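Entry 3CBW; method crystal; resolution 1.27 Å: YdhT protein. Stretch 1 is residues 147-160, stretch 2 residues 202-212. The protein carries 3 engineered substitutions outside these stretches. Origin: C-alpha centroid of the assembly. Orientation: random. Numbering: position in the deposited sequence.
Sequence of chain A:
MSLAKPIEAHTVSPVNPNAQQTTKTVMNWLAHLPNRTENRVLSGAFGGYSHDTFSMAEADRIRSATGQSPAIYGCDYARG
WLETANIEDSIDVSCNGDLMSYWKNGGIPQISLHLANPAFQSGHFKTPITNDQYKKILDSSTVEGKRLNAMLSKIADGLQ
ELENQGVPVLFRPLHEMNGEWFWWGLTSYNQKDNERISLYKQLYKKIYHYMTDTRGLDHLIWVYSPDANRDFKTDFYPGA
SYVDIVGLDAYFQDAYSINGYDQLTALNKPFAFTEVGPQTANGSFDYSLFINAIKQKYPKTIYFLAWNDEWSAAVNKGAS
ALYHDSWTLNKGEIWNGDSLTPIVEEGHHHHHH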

# COMPACT_ATOMS: atom_id res chain seq x y z
N ARG A 147 8.52 22.01 -3.40
CA ARG A 147 9.23 20.83 -2.89
C ARG A 147 8.37 19.58 -3.05
O ARG A 147 8.85 18.53 -3.50
CB ARG A 147 9.60 21.02 -1.43
CG ARG A 147 10.77 21.95 -1.17
CD ARG A 147 10.88 22.13 0.32
NE ARG A 147 11.81 23.18 0.71
CZ ARG A 147 11.65 24.00 1.74
NH1 ARG A 147 10.55 23.94 2.51
NH2 ARG A 147 12.57 24.92 1.99
N LEU A 148 7.09 19.70 -2.70
CA LEU A 148 6.18 18.57 -2.90
C LEU A 148 6.16 18.15 -4.38
O LEU A 148 6.37 16.97 -4.71
CB LEU A 148 4.76 18.88 -2.43
CG LEU A 148 3.73 17.77 -2.71
CD1 LEU A 148 4.06 16.48 -1.95
CD2 LEU A 148 2.34 18.26 -2.35
N ASN A 149 5.97 19.12 -5.27
CA ASN A 149 5.89 18.80 -6.69
C ASN A 149 7.17 18.23 -7.27
O ASN A 149 7.11 17.37 -8.15
CB ASN A 149 5.38 20.01 -7.47
CG ASN A 149 3.90 20.24 -7.25
OD1 ASN A 149 3.15 19.31 -6.94
ND2 ASN A 149 3.46 21.48 -7.42
N ALA A 150 8.33 18.64 -6.75
CA ALA A 150 9.60 18.05 -7.16
C ALA A 150 9.67 16.56 -6.83
O ALA A 150 10.14 15.75 -7.63
CB ALA A 150 10.78 18.79 -6.54
N MET A 151 9.20 16.20 -5.64
CA MET A 151 9.11 14.78 -5.27
C MET A 151 8.12 14.04 -6.16
O MET A 151 8.41 12.95 -6.66
CB MET A 151 8.70 14.62 -3.81
CG MET A 151 9.74 15.09 -2.76
SD MET A 151 9.38 14.63 -1.00
CE MET A 151 7.81 15.50 -0.75
N LEU A 152 6.94 14.62 -6.35
CA LEU A 152 5.92 13.95 -7.14
C LEU A 152 6.40 13.73 -8.58
O LEU A 152 6.11 12.70 -9.17
CB LEU A 152 4.61 14.74 -7.13
CG LEU A 152 3.95 14.96 -5.76
CD1 LEU A 152 2.61 15.66 -5.94
CD2 LEU A 152 3.78 13.66 -4.99
N SER A 153 7.13 14.70 -9.13
CA SER A 153 7.62 14.58 -10.49
C SER A 153 8.57 13.40 -10.64
O SER A 153 8.49 12.65 -11.60
CB SER A 153 8.32 15.87 -10.92
OG SER A 153 8.68 15.79 -12.28
N LYS A 154 9.47 13.23 -9.67
CA LYS A 154 10.42 12.14 -9.73
C LYS A 154 9.73 10.79 -9.53
O LYS A 154 10.07 9.81 -10.19
CB LYS A 154 11.55 12.35 -8.71
CG LYS A 154 12.74 11.46 -8.95
CD LYS A 154 13.89 11.79 -8.02
CE LYS A 154 15.03 10.83 -8.25
NZ LYS A 154 16.12 11.04 -7.25
N ILE A 155 8.76 10.74 -8.63
CA ILE A 155 7.94 9.55 -8.41
C ILE A 155 7.22 9.17 -9.71
O ILE A 155 7.25 8.01 -10.13
CB ILE A 155 6.93 9.77 -7.25
CG1 ILE A 155 7.67 9.85 -5.92
CG2 ILE A 155 5.88 8.65 -7.23
CD1 ILE A 155 6.89 10.55 -4.83
N ALA A 156 6.60 10.16 -10.35
CA ALA A 156 5.88 9.91 -11.59
C ALA A 156 6.80 9.41 -12.69
O ALA A 156 6.42 8.53 -13.45
CB ALA A 156 5.15 11.15 -12.05
N ASP A 157 8.02 9.94 -12.77
CA ASP A 157 9.00 9.45 -13.75
C ASP A 157 9.24 7.96 -13.52
O ASP A 157 9.33 7.18 -14.47
CB ASP A 157 10.33 10.20 -13.65
CG ASP A 157 10.25 11.66 -14.11
OD1 ASP A 157 9.24 12.10 -14.69
OD2 ASP A 157 11.26 12.37 -13.87
N GLY A 158 9.36 7.56 -12.26
CA GLY A 158 9.53 6.15 -11.94
C GLY A 158 8.31 5.33 -12.31
O GLY A 158 8.43 4.27 -12.92
N LEU A 159 7.13 5.82 -11.96
CA LEU A 159 5.90 5.08 -12.27
C LEU A 159 5.70 4.90 -13.78
O LEU A 159 5.21 3.85 -14.24
CB LEU A 159 4.68 5.72 -11.61
CG LEU A 159 4.71 5.72 -10.08
CD1 LEU A 159 3.56 6.53 -9.53
CD2 LEU A 159 4.68 4.32 -9.52
N GLN A 160 6.11 5.89 -14.56
CA GLN A 160 5.99 5.82 -16.01
C GLN A 160 6.73 4.62 -16.58
O GLN A 160 6.28 4.01 -17.54
CB GLN A 160 6.53 7.11 -16.63
CG GLN A 160 6.45 7.17 -18.13
CD GLN A 160 5.05 7.28 -18.62
OE1 GLN A 160 4.27 8.10 -18.12
NE2 GLN A 160 4.70 6.47 -19.62
N GLN A 202 -7.41 17.03 0.73
CA GLN A 202 -6.87 17.88 -0.33
C GLN A 202 -5.53 17.38 -0.83
O GLN A 202 -5.28 17.36 -2.03
CB GLN A 202 -6.77 19.31 0.17
CG GLN A 202 -8.11 19.96 0.40
CD GLN A 202 -8.00 21.33 1.03
OE1 GLN A 202 -7.31 22.20 0.52
NE2 GLN A 202 -8.67 21.52 2.17
N LEU A 203 -4.66 16.94 0.08
CA LEU A 203 -3.35 16.44 -0.30
C LEU A 203 -3.44 15.13 -1.09
O LEU A 203 -2.75 14.95 -2.09
CB LEU A 203 -2.47 16.26 0.95
CG LEU A 203 -1.04 15.78 0.70
CD1 LEU A 203 -0.23 16.78 -0.13
CD2 LEU A 203 -0.35 15.52 2.03
N TYR A 204 -4.31 14.22 -0.64
CA TYR A 204 -4.50 12.98 -1.36
C TYR A 204 -4.99 13.28 -2.77
O TYR A 204 -4.48 12.73 -3.75
CB TYR A 204 -5.47 12.09 -0.60
CG TYR A 204 -5.62 10.72 -1.19
CD1 TYR A 204 -5.11 9.59 -0.56
CD2 TYR A 204 -6.31 10.55 -2.39
CE1 TYR A 204 -5.28 8.32 -1.13
CE2 TYR A 204 -6.47 9.33 -2.96
CZ TYR A 204 -5.95 8.22 -2.34
OH TYR A 204 -6.19 7.02 -2.94
N LYS A 205 -5.99 14.16 -2.89
CA LYS A 205 -6.53 14.51 -4.21
C LYS A 205 -5.49 15.21 -5.08
O LYS A 205 -5.47 15.00 -6.29
CB LYS A 205 -7.78 15.35 -4.07
CG LYS A 205 -8.94 14.62 -3.45
CD LYS A 205 -10.11 15.57 -3.38
CE LYS A 205 -11.17 15.10 -2.45
NZ LYS A 205 -12.16 16.21 -2.31
N LYS A 206 -4.63 16.02 -4.47
CA LYS A 206 -3.55 16.68 -5.21
C LYS A 206 -2.61 15.64 -5.82
O LYS A 206 -2.20 15.75 -6.98
CB LYS A 206 -2.80 17.61 -4.27
CG LYS A 206 -1.63 18.35 -4.87
CD LYS A 206 -1.10 19.36 -3.85
CE LYS A 206 0.02 20.17 -4.40
NZ LYS A 206 -0.46 21.32 -5.23
N ILE A 207 -2.27 14.62 -5.05
CA ILE A 207 -1.42 13.56 -5.58
C ILE A 207 -2.18 12.76 -6.65
O ILE A 207 -1.61 12.42 -7.69
CB ILE A 207 -0.86 12.66 -4.47
CG1 ILE A 207 0.07 13.48 -3.56
CG2 ILE A 207 -0.16 11.43 -5.07
CD1 ILE A 207 0.73 12.70 -2.45
N TYR A 208 -3.45 12.44 -6.39
CA TYR A 208 -4.26 11.74 -7.39
C TYR A 208 -4.26 12.51 -8.72
O TYR A 208 -4.04 11.93 -9.78
CB TYR A 208 -5.69 11.49 -6.89
CG TYR A 208 -6.53 10.80 -7.94
CD1 TYR A 208 -6.60 9.41 -8.01
CD2 TYR A 208 -7.22 11.55 -8.91
CE1 TYR A 208 -7.36 8.78 -9.00
CE2 TYR A 208 -7.96 10.92 -9.91
CZ TYR A 208 -8.03 9.54 -9.94
OH TYR A 208 -8.76 8.90 -10.92
N HIS A 209 -4.51 13.82 -8.66
CA HIS A 209 -4.57 14.62 -9.88
C HIS A 209 -3.22 14.78 -10.54
O HIS A 209 -3.14 14.77 -11.77
CB HIS A 209 -5.22 15.97 -9.60
CG HIS A 209 -6.67 15.85 -9.29
ND1 HIS A 209 -7.27 16.48 -8.22
CD2 HIS A 209 -7.64 15.14 -9.90
CE1 HIS A 209 -8.55 16.17 -8.19
NE2 HIS A 209 -8.80 15.36 -9.20
N TYR A 210 -2.16 14.90 -9.75
CA TYR A 210 -0.83 14.99 -10.33
C TYR A 210 -0.52 13.71 -11.11
O TYR A 210 -0.08 13.76 -12.26
CB TYR A 210 0.22 15.21 -9.24
CG TYR A 210 1.57 15.59 -9.78
CD1 TYR A 210 1.94 16.93 -9.85
CD2 TYR A 210 2.48 14.63 -10.23
CE1 TYR A 210 3.18 17.32 -10.34
CE2 TYR A 210 3.73 15.01 -10.74
CZ TYR A 210 4.07 16.36 -10.79
OH TYR A 210 5.28 16.79 -11.27
N MET A 211 -0.74 12.56 -10.48
CA MET A 211 -0.38 11.30 -11.12
C MET A 211 -1.29 10.97 -12.30
O MET A 211 -0.82 10.55 -13.35
CB MET A 211 -0.41 10.15 -10.11
CG MET A 211 0.64 10.26 -8.99
SD MET A 211 2.42 10.47 -9.53
CE MET A 211 3.10 11.14 -7.95
N THR A 212 -2.59 11.16 -12.12
CA THR A 212 -3.57 10.73 -13.10
C THR A 212 -3.69 11.73 -14.25
O THR A 212 -3.65 11.34 -15.42
CB THR A 212 -4.94 10.51 -12.41
OG1 THR A 212 -4.76 9.60 -11.33
CG2 THR A 212 -5.97 9.97 -13.38
O HOH W 1 0.49 19.69 -7.66
O HOH W 2 6.21 16.30 -13.67

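No hydrogen bond passes directly between these two helices; the polar links across the contact are carried by two waters. Water 1 donates to N149 OD1 (2.8 Å) and accepts from K206 NZ (3.1 Å), while water 2 lies 2.9 Å from S153 OG and 2.6 Å from Y210 OH, hydrogen-bonded to both. Each water thus joins the polar end of a long side chain on helix 202-212 to a short polar side chain on helix 147-160.

The rest of the contact is packing. The helix axes approach to 10.4 Å, with N-to-C directions 46° apart, and bury 509 Å² in total. Nearest backbones are found at A156 and M211, whose CA atoms are 6.4 Å apart, compared with 7.5 Å between the CA atoms of L152 and I207. The small methyl of A156 accompanies this close approach, its CB resting 3.8 Å from M211 SD.

Two neighbouring residues of the second helix act as knobs. Y210, with chi1 in the t well, points its CA-to-CB bond toward the first helix and sits among N149, L152, S153 and A156. L152 CB lies over one face of the ring, 3.8 Å from the centroid of the Y210 ring and 16° off its normal, a CH-pi contact; A156 CB approaches the ring edge, 4.3 Å from Y210 CE2. The aromatic ring therefore offers a broad apolar surface to the helix, while its hydroxyl reaches as far as S153, with Y210 OH 3.2 Å from S153 CB, and meets water 2.

M211 fills the adjoining hole, among L152, I155, A156 and L159. Its CA-to-CB bond points sideways, but the flexible chain, with chi1 and chi2 both m, brings its end nearer. M211 CE packs 3.8 Å from I155 CG2 and 3.9 Å from L152 CD2, and M211 SD lies 4.1 Å from L159 CD1. An unbranched thioether suits this buried pocket, being apolar and able to bend into it. L152 serves both knobs and also touches the preceding turn, where its CD2 is 4.0 Å from I207 CG1.

Toward the N-terminal ends of the stretches, buried L148 places CD2 3.7 Å from L203 CD1 and 3.6 Å from K206 CE. K206 is suited to this border: its aliphatic chain, extended through chi3, covers the leucine, and chi4 then turns to 82° at the amine, which binds water 1 and is also hydrogen-bonded elsewhere in the structure.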